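Local coordinates for protein MCG133388, isoform CRA_f (Mus musculus, PDB 4ZPO) that probably mediates calcium-dependent cell adhesion at neuronal surfaces, with extracellular cadherin repeats that take part in neuronal self-recognition, at the calcium ion site. Residues are numbered along the deposited sequence; one frame, centred on the assembly and turned at random.

The calcium ion site. Residues 115, 173-174, 205-209, 241-242. With CA (calcium ion), chain B.
Residues 205-209 run through the calcium site as loop, with Asp205 and Val206 extended and the chain turning at Asp208, so that a backbone carbonyl and two carboxylates of one short segment face the same ion. The sequence Asp-Val-Asn-Asp-Asn is the cadherin linker motif DXNDN, and Glu115, Glu174 and Asp241 complete the modelled shell, a distorted six-coordinate arrangement in which unseen waters may also take part. Val206 O, a main-chain carbonyl, lies 2.5 Å from CA. Asp205 reaches the metal with CG anti to its backbone N, and Asp208 with CG in the crowded position between N and carbonyl carbon (chi1 68°); each binds through OD1. Glu174, bent at chi2 (72°), binds through OE1, with OE2 at a longer distance that may belong to a loosely modelled shell. The Glu174 OE1 to CA distance is 2.5 Å. Glu115 comes in tip first on an extended chain, and its OE1 is 2.7 Å from CA.

Further bonds hold these groups. Within the first shell Val206 N donates to the anti lone pair of Glu115 OE1 over 3.1 Å, fairly straight at 154°, so this oxygen serves both metal and linker backbone. From the second shell, Glu242 N donates a hydrogen bond of 2.9 Å to Asp205 OD2, arriving above the carboxylate plane, while Asp205 OD1 binds the ion and also lies near Arg173 NH1. The Arg173 guanidinium sets Glu174 CD at its edge and one face toward Glu242 CB; NH1 forms a salt bridge of 3.0 Å with Glu174 OE1, while NE pairs with Glu242 OE1. This positive charge may offset part of the carboxylate repulsion around the metal.

Asp241, bound through OD1 at 2.7 Å from CA, belongs to the third cadherin repeat, whereas Glu115 and Glu174 belong to the second. The calcium therefore ties successive repeats together across their linker, and should stiffen the rod-like ectodomain for adhesion.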
ATOM      1  N   GLU A 115      11.144 -10.519  -5.667  1.00 79.62           N
ATOM      2  CA  GLU A 115      12.396  -9.781  -5.766  1.00 87.19           C
ATOM      3  C   GLU A 115      12.780  -9.548  -7.225  1.00 90.23           C
ATOM      4  O   GLU A 115      13.586  -8.673  -7.535  1.00 90.47           O
ATOM      5  CB  GLU A 115      13.509 -10.534  -5.037  1.00 94.96           C
ATOM      6  CG  GLU A 115      14.783  -9.744  -4.828  1.00 94.59           C
ATOM      7  CD  GLU A 115      15.836 -10.544  -4.093  1.00 92.81           C
ATOM      8  OE1 GLU A 115      15.578 -11.731  -3.793  1.00 89.19           O
ATOM      9  OE2 GLU A 115      16.921  -9.991  -3.816  1.00 96.75           O
ATOM     10  N   ARG A 173      15.964  -8.233  -1.611  1.00 69.36           N
ATOM     11  CA  ARG A 173      15.674  -8.806  -0.301  1.00 71.88           C
ATOM     12  C   ARG A 173      16.916  -8.866   0.589  1.00 74.42           C
ATOM     13  O   ARG A 173      16.816  -8.807   1.816  1.00 74.05           O
ATOM     14  CB  ARG A 173      15.075 -10.206  -0.456  1.00 73.85           C
ATOM     15  CG  ARG A 173      14.667 -10.851   0.856  1.00 75.66           C
ATOM     16  CD  ARG A 173      14.598 -12.360   0.739  1.00 74.71           C
ATOM     17  NE  ARG A 173      14.993 -13.002   1.988  1.00 81.30           N
ATOM     18  CZ  ARG A 173      16.247 -13.312   2.300  1.00 88.35           C
ATOM     19  NH1 ARG A 173      17.228 -13.044   1.449  1.00 91.35           N
ATOM     20  NH2 ARG A 173      16.521 -13.892   3.462  1.00 92.80           N
ATOM     21  N   GLU A 174      18.085  -8.975  -0.031  1.00 81.44           N
ATOM     22  CA  GLU A 174      19.338  -9.075   0.712  1.00 81.21           C
ATOM     23  C   GLU A 174      19.688  -7.774   1.434  1.00 82.28           C
ATOM     24  O   GLU A 174      20.487  -7.774   2.371  1.00 84.19           O
ATOM     25  CB  GLU A 174      20.483  -9.483  -0.220  1.00 75.77           C
ATOM     26  CG  GLU A 174      20.553 -10.979  -0.503  1.00 76.94           C
ATOM     27  CD  GLU A 174      19.432 -11.467  -1.405  1.00 77.78           C
ATOM     28  OE1 GLU A 174      18.759 -12.455  -1.038  1.00 78.03           O
ATOM     29  OE2 GLU A 174      19.229 -10.869  -2.483  1.00 69.75           O
ATOM     30  N   ASP A 205      11.645 -13.884  -1.764  1.00 69.96           N
ATOM     31  CA  ASP A 205      13.002 -14.235  -2.164  1.00 76.29           C
ATOM     32  C   ASP A 205      13.077 -14.812  -3.575  1.00 81.08           C
ATOM     33  O   ASP A 205      12.202 -15.566  -4.003  1.00 83.15           O
ATOM     34  CB  ASP A 205      13.608 -15.233  -1.176  1.00 81.90           C
ATOM     35  CG  ASP A 205      15.080 -15.486  -1.437  1.00 85.56           C
ATOM     36  OD1 ASP A 205      15.807 -14.516  -1.737  1.00 82.64           O
ATOM     37  OD2 ASP A 205      15.510 -16.655  -1.347  1.00 91.85           O
ATOM     38  N   VAL A 206      14.135 -14.440  -4.288  1.00 82.05           N
ATOM     39  CA  VAL A 206      14.451 -15.003  -5.595  1.00 78.46           C
ATOM     40  C   VAL A 206      15.931 -15.359  -5.609  1.00 82.28           C
ATOM     41  O   VAL A 206      16.752 -14.598  -5.101  1.00 87.49           O
ATOM     42  CB  VAL A 206      14.129 -14.018  -6.742  1.00 75.47           C
ATOM     43  CG1 VAL A 206      14.688 -14.518  -8.065  1.00 70.41           C
ATOM     44  CG2 VAL A 206      12.626 -13.793  -6.845  1.00 75.78           C
ATOM     45  N   ASN A 207      16.276 -16.517  -6.164  1.00 94.52           N
ATOM     46  CA  ASN A 207      17.677 -16.920  -6.234  1.00 80.03           C
ATOM     47  C   ASN A 207      18.470 -15.997  -7.152  1.00 86.40           C
ATOM     48  O   ASN A 207      18.682 -16.303  -8.325  1.00 78.31           O
ATOM     49  CB  ASN A 207      17.800 -18.368  -6.708  1.00 80.36           C
ATOM     50  CG  ASN A 207      19.147 -18.980  -6.368  1.00 86.62           C
ATOM     51  OD1 ASN A 207      20.162 -18.286  -6.299  1.00 89.88           O
ATOM     52  ND2 ASN A 207      19.161 -20.288  -6.151  1.00 86.88           N
ATOM     53  N   ASP A 208      18.907 -14.864  -6.608  1.00 80.87           N
ATOM     54  CA  ASP A 208      19.678 -13.892  -7.377  1.00 79.35           C
ATOM     55  C   ASP A 208      21.087 -13.749  -6.814  1.00 75.13           C
ATOM     56  O   ASP A 208      21.736 -12.717  -6.986  1.00 76.24           O
ATOM     57  CB  ASP A 208      18.972 -12.532  -7.392  1.00 76.55           C
ATOM     58  CG  ASP A 208      18.946 -11.871  -6.026  1.00 76.33           C
ATOM     59  OD1 ASP A 208      18.064 -12.209  -5.214  1.00 78.47           O
ATOM     60  OD2 ASP A 208      19.810 -11.008  -5.764  1.00103.47           O
ATOM     61  N   ASN A 209      21.554 -14.790  -6.135  1.00 77.10           N
ATOM     62  CA  ASN A 209      22.908 -14.800  -5.593  1.00 79.73           C
ATOM     63  C   ASN A 209      23.572 -16.158  -5.757  1.00 82.56           C
ATOM     64  O   ASN A 209      22.928 -17.198  -5.616  1.00 85.85           O
ATOM     65  CB  ASN A 209      22.899 -14.399  -4.117  1.00 79.48           C
ATOM     66  CG  ASN A 209      22.844 -12.897  -3.921  1.00 78.37           C
ATOM     67  OD1 ASN A 209      21.769 -12.297  -3.920  1.00 81.80           O
ATOM     68  ND2 ASN A 209      24.008 -12.283  -3.748  1.00 73.90           N
ATOM     69  N   ASP A 241      20.980 -15.808   0.128  1.00 79.91           N
ATOM     70  CA  ASP A 241      19.591 -16.076  -0.235  1.00 85.14           C
ATOM     71  C   ASP A 241      18.868 -16.882   0.842  1.00 91.92           C
ATOM     72  O   ASP A 241      19.497 -17.495   1.704  1.00 92.08           O
ATOM     73  CB  ASP A 241      19.518 -16.804  -1.578  1.00 80.91           C
ATOM     74  CG  ASP A 241      19.941 -15.924  -2.739  1.00 82.08           C
ATOM     75  OD1 ASP A 241      19.862 -14.684  -2.607  1.00 87.79           O
ATOM     76  OD2 ASP A 241      20.346 -16.469  -3.786  1.00 83.97           O
ATOM     77  N   GLU A 242      17.540 -16.872   0.778  1.00 93.09           N
ATOM     78  CA  GLU A 242      16.702 -17.476   1.809  1.00 95.83           C
ATOM     79  C   GLU A 242      16.350 -18.930   1.504  1.00 93.90           C
ATOM     80  O   GLU A 242      16.103 -19.291   0.354  1.00 97.00           O
ATOM     81  CB  GLU A 242      15.419 -16.658   1.980  1.00106.49           C
ATOM     82  CG  GLU A 242      14.482 -17.159   3.067  1.00112.43           C
ATOM     83  CD  GLU A 242      13.210 -16.339   3.155  1.00117.65           C
ATOM     84  OE1 GLU A 242      13.031 -15.427   2.321  1.00118.07           O
ATOM     85  OE2 GLU A 242      12.388 -16.606   4.056  1.00124.49           O
TER
HETATM   86 CA    CA B 403      17.573 -13.378  -3.065  1.00 66.78          CA